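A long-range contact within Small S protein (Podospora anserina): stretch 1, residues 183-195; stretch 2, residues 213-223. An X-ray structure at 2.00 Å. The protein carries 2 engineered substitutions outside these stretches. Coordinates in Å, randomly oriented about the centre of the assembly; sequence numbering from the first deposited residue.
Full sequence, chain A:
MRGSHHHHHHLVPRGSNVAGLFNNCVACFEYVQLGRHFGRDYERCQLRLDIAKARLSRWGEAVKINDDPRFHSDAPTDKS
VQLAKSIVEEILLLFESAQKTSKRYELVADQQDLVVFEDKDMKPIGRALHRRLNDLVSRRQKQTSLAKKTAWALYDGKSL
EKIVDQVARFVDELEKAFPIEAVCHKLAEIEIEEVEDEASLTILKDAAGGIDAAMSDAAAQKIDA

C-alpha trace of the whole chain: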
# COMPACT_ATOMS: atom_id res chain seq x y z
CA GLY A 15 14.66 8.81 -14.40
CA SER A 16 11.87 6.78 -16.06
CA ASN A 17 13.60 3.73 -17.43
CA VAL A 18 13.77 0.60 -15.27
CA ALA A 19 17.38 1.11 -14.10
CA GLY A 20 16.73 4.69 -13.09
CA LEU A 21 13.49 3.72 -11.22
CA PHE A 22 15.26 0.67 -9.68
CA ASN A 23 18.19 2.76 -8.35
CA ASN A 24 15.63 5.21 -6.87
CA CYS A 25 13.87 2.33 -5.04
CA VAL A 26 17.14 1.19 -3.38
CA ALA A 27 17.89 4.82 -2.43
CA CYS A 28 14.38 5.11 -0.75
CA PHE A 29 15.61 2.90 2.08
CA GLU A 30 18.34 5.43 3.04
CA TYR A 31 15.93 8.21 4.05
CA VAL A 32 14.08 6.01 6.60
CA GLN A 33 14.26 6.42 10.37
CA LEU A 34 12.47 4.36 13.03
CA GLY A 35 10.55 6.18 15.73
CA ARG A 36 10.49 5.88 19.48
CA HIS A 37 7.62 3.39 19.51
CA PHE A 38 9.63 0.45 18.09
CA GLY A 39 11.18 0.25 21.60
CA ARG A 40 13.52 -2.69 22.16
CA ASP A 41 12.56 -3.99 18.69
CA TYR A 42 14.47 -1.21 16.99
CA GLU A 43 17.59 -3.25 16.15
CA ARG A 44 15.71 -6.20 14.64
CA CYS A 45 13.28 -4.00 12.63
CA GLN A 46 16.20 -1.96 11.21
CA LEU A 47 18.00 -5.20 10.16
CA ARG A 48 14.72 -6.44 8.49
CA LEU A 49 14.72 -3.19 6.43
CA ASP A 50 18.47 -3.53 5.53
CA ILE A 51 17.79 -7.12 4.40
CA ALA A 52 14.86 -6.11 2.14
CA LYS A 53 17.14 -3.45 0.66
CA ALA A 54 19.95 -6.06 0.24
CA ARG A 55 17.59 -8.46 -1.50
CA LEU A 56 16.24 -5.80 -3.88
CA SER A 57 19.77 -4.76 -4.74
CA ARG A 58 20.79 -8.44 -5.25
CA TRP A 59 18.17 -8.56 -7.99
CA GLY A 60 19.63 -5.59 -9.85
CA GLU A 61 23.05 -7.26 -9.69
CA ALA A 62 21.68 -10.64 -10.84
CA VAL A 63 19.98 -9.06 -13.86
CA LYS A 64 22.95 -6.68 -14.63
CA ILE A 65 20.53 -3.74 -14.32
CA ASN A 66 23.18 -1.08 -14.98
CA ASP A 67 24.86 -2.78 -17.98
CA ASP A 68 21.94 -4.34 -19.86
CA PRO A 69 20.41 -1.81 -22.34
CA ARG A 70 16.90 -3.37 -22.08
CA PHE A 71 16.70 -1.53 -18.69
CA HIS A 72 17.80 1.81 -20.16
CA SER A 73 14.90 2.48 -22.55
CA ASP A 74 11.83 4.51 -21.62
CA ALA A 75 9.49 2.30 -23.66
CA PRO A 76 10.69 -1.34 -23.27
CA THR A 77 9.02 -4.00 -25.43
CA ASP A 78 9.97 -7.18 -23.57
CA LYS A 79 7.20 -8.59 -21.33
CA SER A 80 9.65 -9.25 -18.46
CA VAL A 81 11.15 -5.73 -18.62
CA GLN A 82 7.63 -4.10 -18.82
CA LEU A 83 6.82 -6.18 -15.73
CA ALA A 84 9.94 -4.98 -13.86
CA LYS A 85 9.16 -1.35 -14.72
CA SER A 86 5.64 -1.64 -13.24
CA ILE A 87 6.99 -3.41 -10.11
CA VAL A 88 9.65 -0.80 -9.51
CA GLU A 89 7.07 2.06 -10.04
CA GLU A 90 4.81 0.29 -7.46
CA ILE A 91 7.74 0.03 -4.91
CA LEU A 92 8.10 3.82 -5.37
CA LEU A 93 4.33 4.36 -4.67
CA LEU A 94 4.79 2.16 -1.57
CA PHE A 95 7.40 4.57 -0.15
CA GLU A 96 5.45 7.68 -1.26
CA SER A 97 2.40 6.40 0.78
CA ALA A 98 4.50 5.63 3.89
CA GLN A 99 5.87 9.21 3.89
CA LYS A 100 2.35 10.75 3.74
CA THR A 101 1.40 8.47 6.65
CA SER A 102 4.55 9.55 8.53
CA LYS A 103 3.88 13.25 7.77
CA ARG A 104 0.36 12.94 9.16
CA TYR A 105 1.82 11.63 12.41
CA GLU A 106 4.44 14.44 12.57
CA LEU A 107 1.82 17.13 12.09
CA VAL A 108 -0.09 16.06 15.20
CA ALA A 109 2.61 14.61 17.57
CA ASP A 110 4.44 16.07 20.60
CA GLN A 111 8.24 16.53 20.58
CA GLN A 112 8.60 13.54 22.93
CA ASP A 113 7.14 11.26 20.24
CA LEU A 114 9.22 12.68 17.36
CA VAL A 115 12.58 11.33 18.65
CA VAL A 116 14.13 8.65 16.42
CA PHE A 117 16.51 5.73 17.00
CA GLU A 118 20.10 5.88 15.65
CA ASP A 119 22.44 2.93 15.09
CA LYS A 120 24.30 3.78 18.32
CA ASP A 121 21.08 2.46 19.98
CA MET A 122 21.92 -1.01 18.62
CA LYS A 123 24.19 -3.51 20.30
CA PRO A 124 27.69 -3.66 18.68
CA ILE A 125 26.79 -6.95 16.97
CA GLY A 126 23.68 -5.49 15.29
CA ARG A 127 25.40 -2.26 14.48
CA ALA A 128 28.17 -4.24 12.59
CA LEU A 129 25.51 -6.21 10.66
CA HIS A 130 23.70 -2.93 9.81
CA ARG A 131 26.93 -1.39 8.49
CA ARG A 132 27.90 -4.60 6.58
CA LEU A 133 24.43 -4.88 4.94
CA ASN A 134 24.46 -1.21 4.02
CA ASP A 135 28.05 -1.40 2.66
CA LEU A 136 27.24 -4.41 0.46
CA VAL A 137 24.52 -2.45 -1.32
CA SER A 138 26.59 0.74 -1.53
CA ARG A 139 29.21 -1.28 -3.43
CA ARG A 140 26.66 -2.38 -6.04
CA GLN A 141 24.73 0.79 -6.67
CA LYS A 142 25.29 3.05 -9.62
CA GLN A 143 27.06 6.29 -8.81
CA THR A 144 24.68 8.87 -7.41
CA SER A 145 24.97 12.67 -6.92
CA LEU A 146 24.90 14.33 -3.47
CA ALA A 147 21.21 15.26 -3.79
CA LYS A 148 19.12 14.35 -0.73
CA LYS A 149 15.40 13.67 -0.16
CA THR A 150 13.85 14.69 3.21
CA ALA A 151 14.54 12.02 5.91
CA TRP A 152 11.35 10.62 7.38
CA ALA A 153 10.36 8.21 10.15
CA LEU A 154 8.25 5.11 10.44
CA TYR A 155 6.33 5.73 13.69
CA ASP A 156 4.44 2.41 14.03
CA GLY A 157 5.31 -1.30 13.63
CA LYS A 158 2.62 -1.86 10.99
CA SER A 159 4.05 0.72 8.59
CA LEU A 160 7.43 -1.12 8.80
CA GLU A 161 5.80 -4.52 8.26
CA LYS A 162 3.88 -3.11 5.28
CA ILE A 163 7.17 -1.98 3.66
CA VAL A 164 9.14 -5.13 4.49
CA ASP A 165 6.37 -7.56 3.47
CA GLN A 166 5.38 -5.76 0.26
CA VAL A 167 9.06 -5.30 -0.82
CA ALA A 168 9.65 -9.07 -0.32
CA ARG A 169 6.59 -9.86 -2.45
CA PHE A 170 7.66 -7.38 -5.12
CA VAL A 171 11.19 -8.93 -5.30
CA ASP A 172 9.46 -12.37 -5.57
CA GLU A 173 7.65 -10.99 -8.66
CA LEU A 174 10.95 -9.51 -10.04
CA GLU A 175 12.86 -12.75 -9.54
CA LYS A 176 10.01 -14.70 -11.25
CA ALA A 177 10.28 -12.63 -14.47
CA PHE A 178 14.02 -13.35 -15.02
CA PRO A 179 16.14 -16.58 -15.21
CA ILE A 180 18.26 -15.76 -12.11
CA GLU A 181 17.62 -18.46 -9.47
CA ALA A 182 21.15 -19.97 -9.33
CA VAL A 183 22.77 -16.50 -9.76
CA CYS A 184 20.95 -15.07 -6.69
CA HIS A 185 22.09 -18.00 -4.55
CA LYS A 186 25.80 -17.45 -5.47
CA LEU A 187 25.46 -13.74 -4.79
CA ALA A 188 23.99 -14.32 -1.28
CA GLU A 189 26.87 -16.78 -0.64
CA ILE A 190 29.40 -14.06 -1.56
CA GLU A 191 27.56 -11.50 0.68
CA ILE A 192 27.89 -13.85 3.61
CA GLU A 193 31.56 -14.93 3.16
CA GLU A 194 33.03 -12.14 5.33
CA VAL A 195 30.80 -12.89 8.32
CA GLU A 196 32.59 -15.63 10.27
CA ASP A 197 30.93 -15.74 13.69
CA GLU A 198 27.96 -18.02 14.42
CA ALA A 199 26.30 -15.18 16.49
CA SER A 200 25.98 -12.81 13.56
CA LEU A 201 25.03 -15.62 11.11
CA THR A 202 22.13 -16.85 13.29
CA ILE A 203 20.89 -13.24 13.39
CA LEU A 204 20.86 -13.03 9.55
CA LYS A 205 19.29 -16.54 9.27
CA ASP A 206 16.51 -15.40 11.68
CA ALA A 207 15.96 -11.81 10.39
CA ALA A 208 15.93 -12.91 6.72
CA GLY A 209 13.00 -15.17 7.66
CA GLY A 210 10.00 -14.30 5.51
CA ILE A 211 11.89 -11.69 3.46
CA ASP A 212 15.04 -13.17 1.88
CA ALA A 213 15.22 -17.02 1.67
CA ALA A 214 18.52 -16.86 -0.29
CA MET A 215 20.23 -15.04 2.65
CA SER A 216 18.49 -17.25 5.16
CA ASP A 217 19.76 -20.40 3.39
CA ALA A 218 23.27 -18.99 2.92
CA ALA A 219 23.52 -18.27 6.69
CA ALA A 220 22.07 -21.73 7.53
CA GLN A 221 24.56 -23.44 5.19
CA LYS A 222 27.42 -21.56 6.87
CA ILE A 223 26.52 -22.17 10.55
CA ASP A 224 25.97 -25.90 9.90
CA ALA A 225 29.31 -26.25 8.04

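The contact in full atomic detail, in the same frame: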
# COMPACT_ATOMS: atom_id res chain seq x y z
N VAL A 183 22.01 -17.76 -9.90
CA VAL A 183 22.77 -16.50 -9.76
C VAL A 183 22.52 -15.80 -8.40
O VAL A 183 23.47 -15.36 -7.74
CB VAL A 183 22.46 -15.53 -10.96
CG1 VAL A 183 23.00 -14.14 -10.70
CG2 VAL A 183 23.03 -16.08 -12.29
N CYS A 184 21.26 -15.71 -7.99
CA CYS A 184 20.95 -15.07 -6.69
C CYS A 184 21.51 -15.85 -5.49
O CYS A 184 21.98 -15.26 -4.52
CB CYS A 184 19.45 -14.81 -6.53
SG CYS A 184 18.84 -13.51 -7.61
N HIS A 185 21.48 -17.17 -5.58
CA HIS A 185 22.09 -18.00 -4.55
C HIS A 185 23.59 -17.74 -4.39
O HIS A 185 24.04 -17.51 -3.26
CB HIS A 185 21.78 -19.48 -4.77
CG HIS A 185 20.38 -19.86 -4.41
ND1 HIS A 185 19.76 -19.43 -3.25
CD2 HIS A 185 19.48 -20.66 -5.04
CE1 HIS A 185 18.53 -19.92 -3.20
NE2 HIS A 185 18.34 -20.67 -4.27
N LYS A 186 24.34 -17.75 -5.50
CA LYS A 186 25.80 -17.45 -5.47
C LYS A 186 26.11 -16.08 -4.86
O LYS A 186 27.03 -15.92 -4.05
CB LYS A 186 26.44 -17.58 -6.87
CG LYS A 186 26.87 -19.00 -7.20
CD LYS A 186 27.74 -19.11 -8.47
CE LYS A 186 29.22 -19.46 -8.14
NZ LYS A 186 29.81 -18.54 -7.08
N LEU A 187 25.31 -15.09 -5.24
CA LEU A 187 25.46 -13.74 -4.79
C LEU A 187 25.28 -13.60 -3.27
O LEU A 187 26.07 -12.91 -2.62
CB LEU A 187 24.47 -12.87 -5.55
CG LEU A 187 24.93 -11.90 -6.65
CD1 LEU A 187 26.41 -11.94 -7.13
CD2 LEU A 187 23.97 -11.94 -7.77
N ALA A 188 24.27 -14.29 -2.72
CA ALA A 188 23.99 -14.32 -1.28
C ALA A 188 25.10 -15.08 -0.54
O ALA A 188 25.37 -14.81 0.63
CB ALA A 188 22.65 -14.98 -1.03
N GLU A 189 25.75 -16.02 -1.23
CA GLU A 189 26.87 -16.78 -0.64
C GLU A 189 28.08 -15.85 -0.50
O GLU A 189 28.72 -15.82 0.56
CB GLU A 189 27.21 -18.00 -1.49
CG GLU A 189 26.22 -19.17 -1.32
CD GLU A 189 26.52 -20.35 -2.26
OE1 GLU A 189 27.55 -20.34 -2.99
OE2 GLU A 189 25.71 -21.32 -2.25
N ILE A 190 28.35 -15.08 -1.56
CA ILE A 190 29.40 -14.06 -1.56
C ILE A 190 29.15 -12.93 -0.50
O ILE A 190 30.10 -12.44 0.11
CB ILE A 190 29.58 -13.45 -2.99
CG1 ILE A 190 30.07 -14.52 -3.97
CG2 ILE A 190 30.49 -12.22 -2.95
CD1 ILE A 190 29.92 -14.14 -5.45
N GLU A 191 27.89 -12.55 -0.30
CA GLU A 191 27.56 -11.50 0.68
C GLU A 191 27.94 -11.93 2.08
O GLU A 191 28.40 -11.13 2.91
CB GLU A 191 26.06 -11.19 0.65
CG GLU A 191 25.58 -10.64 -0.66
CD GLU A 191 24.08 -10.49 -0.70
OE1 GLU A 191 23.39 -10.82 0.29
OE2 GLU A 191 23.59 -10.02 -1.74
N ILE A 192 27.76 -13.23 2.31
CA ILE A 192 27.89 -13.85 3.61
C ILE A 192 29.30 -14.45 3.89
O ILE A 192 29.55 -14.99 4.97
CB ILE A 192 26.73 -14.90 3.77
CG1 ILE A 192 25.96 -14.66 5.07
CG2 ILE A 192 27.21 -16.35 3.58
CD1 ILE A 192 24.48 -14.72 4.88
N GLU A 193 30.23 -14.34 2.95
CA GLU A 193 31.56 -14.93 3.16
C GLU A 193 32.46 -14.18 4.16
O GLU A 193 33.38 -14.78 4.72
CB GLU A 193 32.29 -15.28 1.85
CG GLU A 193 32.51 -14.15 0.85
CD GLU A 193 33.55 -14.53 -0.19
OE1 GLU A 193 33.17 -14.89 -1.32
OE2 GLU A 193 34.75 -14.48 0.14
N GLU A 194 32.20 -12.90 4.40
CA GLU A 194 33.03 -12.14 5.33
C GLU A 194 32.58 -12.28 6.79
O GLU A 194 33.33 -11.98 7.73
CB GLU A 194 33.09 -10.68 4.92
CG GLU A 194 34.29 -9.94 5.43
CD GLU A 194 34.99 -9.16 4.34
OE1 GLU A 194 34.41 -9.03 3.23
OE2 GLU A 194 36.12 -8.68 4.58
N VAL A 195 31.35 -12.76 6.98
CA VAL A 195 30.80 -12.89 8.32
C VAL A 195 31.10 -14.30 8.86
O VAL A 195 30.53 -15.30 8.42
CB VAL A 195 29.30 -12.42 8.39
CG1 VAL A 195 28.43 -13.14 7.39
CG2 VAL A 195 28.73 -12.55 9.79
N ALA A 213 14.87 -15.59 1.54
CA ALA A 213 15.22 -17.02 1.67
C ALA A 213 16.66 -17.35 1.24
O ALA A 213 17.30 -18.21 1.86
CB ALA A 213 14.24 -17.88 0.91
N ALA A 214 17.14 -16.70 0.19
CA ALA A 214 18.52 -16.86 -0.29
C ALA A 214 19.56 -16.55 0.81
O ALA A 214 20.48 -17.35 1.05
CB ALA A 214 18.75 -16.05 -1.56
N MET A 215 19.38 -15.42 1.50
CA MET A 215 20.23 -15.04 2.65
C MET A 215 20.03 -15.96 3.84
O MET A 215 20.98 -16.34 4.52
CB MET A 215 19.95 -13.59 3.08
CG MET A 215 20.81 -13.10 4.26
SD MET A 215 20.60 -11.39 4.77
CE MET A 215 20.70 -10.42 3.26
N SER A 216 18.79 -16.32 4.09
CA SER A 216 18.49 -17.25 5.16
C SER A 216 19.21 -18.59 4.96
O SER A 216 19.85 -19.12 5.88
CB SER A 216 16.98 -17.42 5.29
OG SER A 216 16.67 -18.06 6.51
N ASP A 217 19.13 -19.11 3.73
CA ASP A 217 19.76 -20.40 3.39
C ASP A 217 21.29 -20.35 3.39
O ASP A 217 21.94 -21.32 3.79
CB ASP A 217 19.26 -20.91 2.03
CG ASP A 217 17.78 -21.23 2.03
OD1 ASP A 217 17.16 -21.29 3.12
OD2 ASP A 217 17.21 -21.42 0.93
N ALA A 218 21.83 -19.23 2.93
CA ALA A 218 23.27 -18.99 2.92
C ALA A 218 23.86 -18.97 4.33
O ALA A 218 24.87 -19.59 4.58
CB ALA A 218 23.59 -17.69 2.17
N ALA A 219 23.22 -18.23 5.24
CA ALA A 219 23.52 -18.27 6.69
C ALA A 219 23.40 -19.67 7.32
O ALA A 219 24.29 -20.09 8.05
CB ALA A 219 22.65 -17.27 7.44
N ALA A 220 22.30 -20.37 7.04
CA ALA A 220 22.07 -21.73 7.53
C ALA A 220 23.16 -22.68 7.05
O ALA A 220 23.69 -23.48 7.85
CB ALA A 220 20.69 -22.23 7.11
N GLN A 221 23.51 -22.60 5.77
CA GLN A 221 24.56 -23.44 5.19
C GLN A 221 25.90 -23.18 5.87
O GLN A 221 26.71 -24.10 6.01
CB GLN A 221 24.68 -23.20 3.67
CG GLN A 221 23.76 -24.06 2.76
CD GLN A 221 23.44 -23.38 1.39
OE1 GLN A 221 23.70 -22.17 1.16
NE2 GLN A 221 22.87 -24.16 0.48
N LYS A 222 26.14 -21.94 6.29
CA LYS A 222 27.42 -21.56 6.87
C LYS A 222 27.56 -21.97 8.35
O LYS A 222 28.63 -22.43 8.77
CB LYS A 222 27.71 -20.07 6.68
CG LYS A 222 29.14 -19.69 7.00
CD LYS A 222 29.52 -18.32 6.36
CE LYS A 222 31.01 -18.08 6.78
NZ LYS A 222 31.69 -17.13 5.81
N ILE A 223 26.49 -21.81 9.12
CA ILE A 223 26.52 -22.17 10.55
C ILE A 223 26.51 -23.68 10.78
O ILE A 223 27.00 -24.15 11.81
CB ILE A 223 25.44 -21.44 11.41
CG1 ILE A 223 24.06 -21.45 10.73
CG2 ILE A 223 25.87 -20.00 11.65
CD1 ILE A 223 23.03 -20.49 11.34

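Ile192, Lys222 and Ala214 cover the most surface in this contact, which buries 531 Å² in total. Two helices cross at 54°, their axes 8.7 Å apart at the closest point. Ala188, Ala214 and Ala218 lie where the helices come close, with Ala188 CB 4.1 Å from Ala214 CB and 4.3 Å from Ala218 CB.

Ile192 points toward the second helix. Ile192 CD1 lies 4.1 Å from Met215 CG and 4.1 Å from Ala219 CB. Ile192 CD1 and Ile192 CG2 each lie 4.1 Å from Ala218 CB. The contact here is apolar packing.

Lys222 is extended, with all four chi angles t. This carries its amine to the backbone near Ile192 and Glu193. Lys222 NZ donates a hydrogen bond to Ile192 O at 3.1 Å. Glu193 O is also 3.1 Å from Lys222 NZ. The amine thus sits among carbonyl oxygens, while the aliphatic part of the chain packs on Ile192, with Lys222 CD 4.1 Å from Ile192 CG2.

Ala214 fills the other end of the contact. Ala214 CB is 4.1 Å from Ala188 CB and 3.9 Å from His185 ND1. The imidazole meets this methyl obliquely. Ala188 also touches the next turn of the second helix, where Ala188 O is 3.7 Å from Ala218 CB.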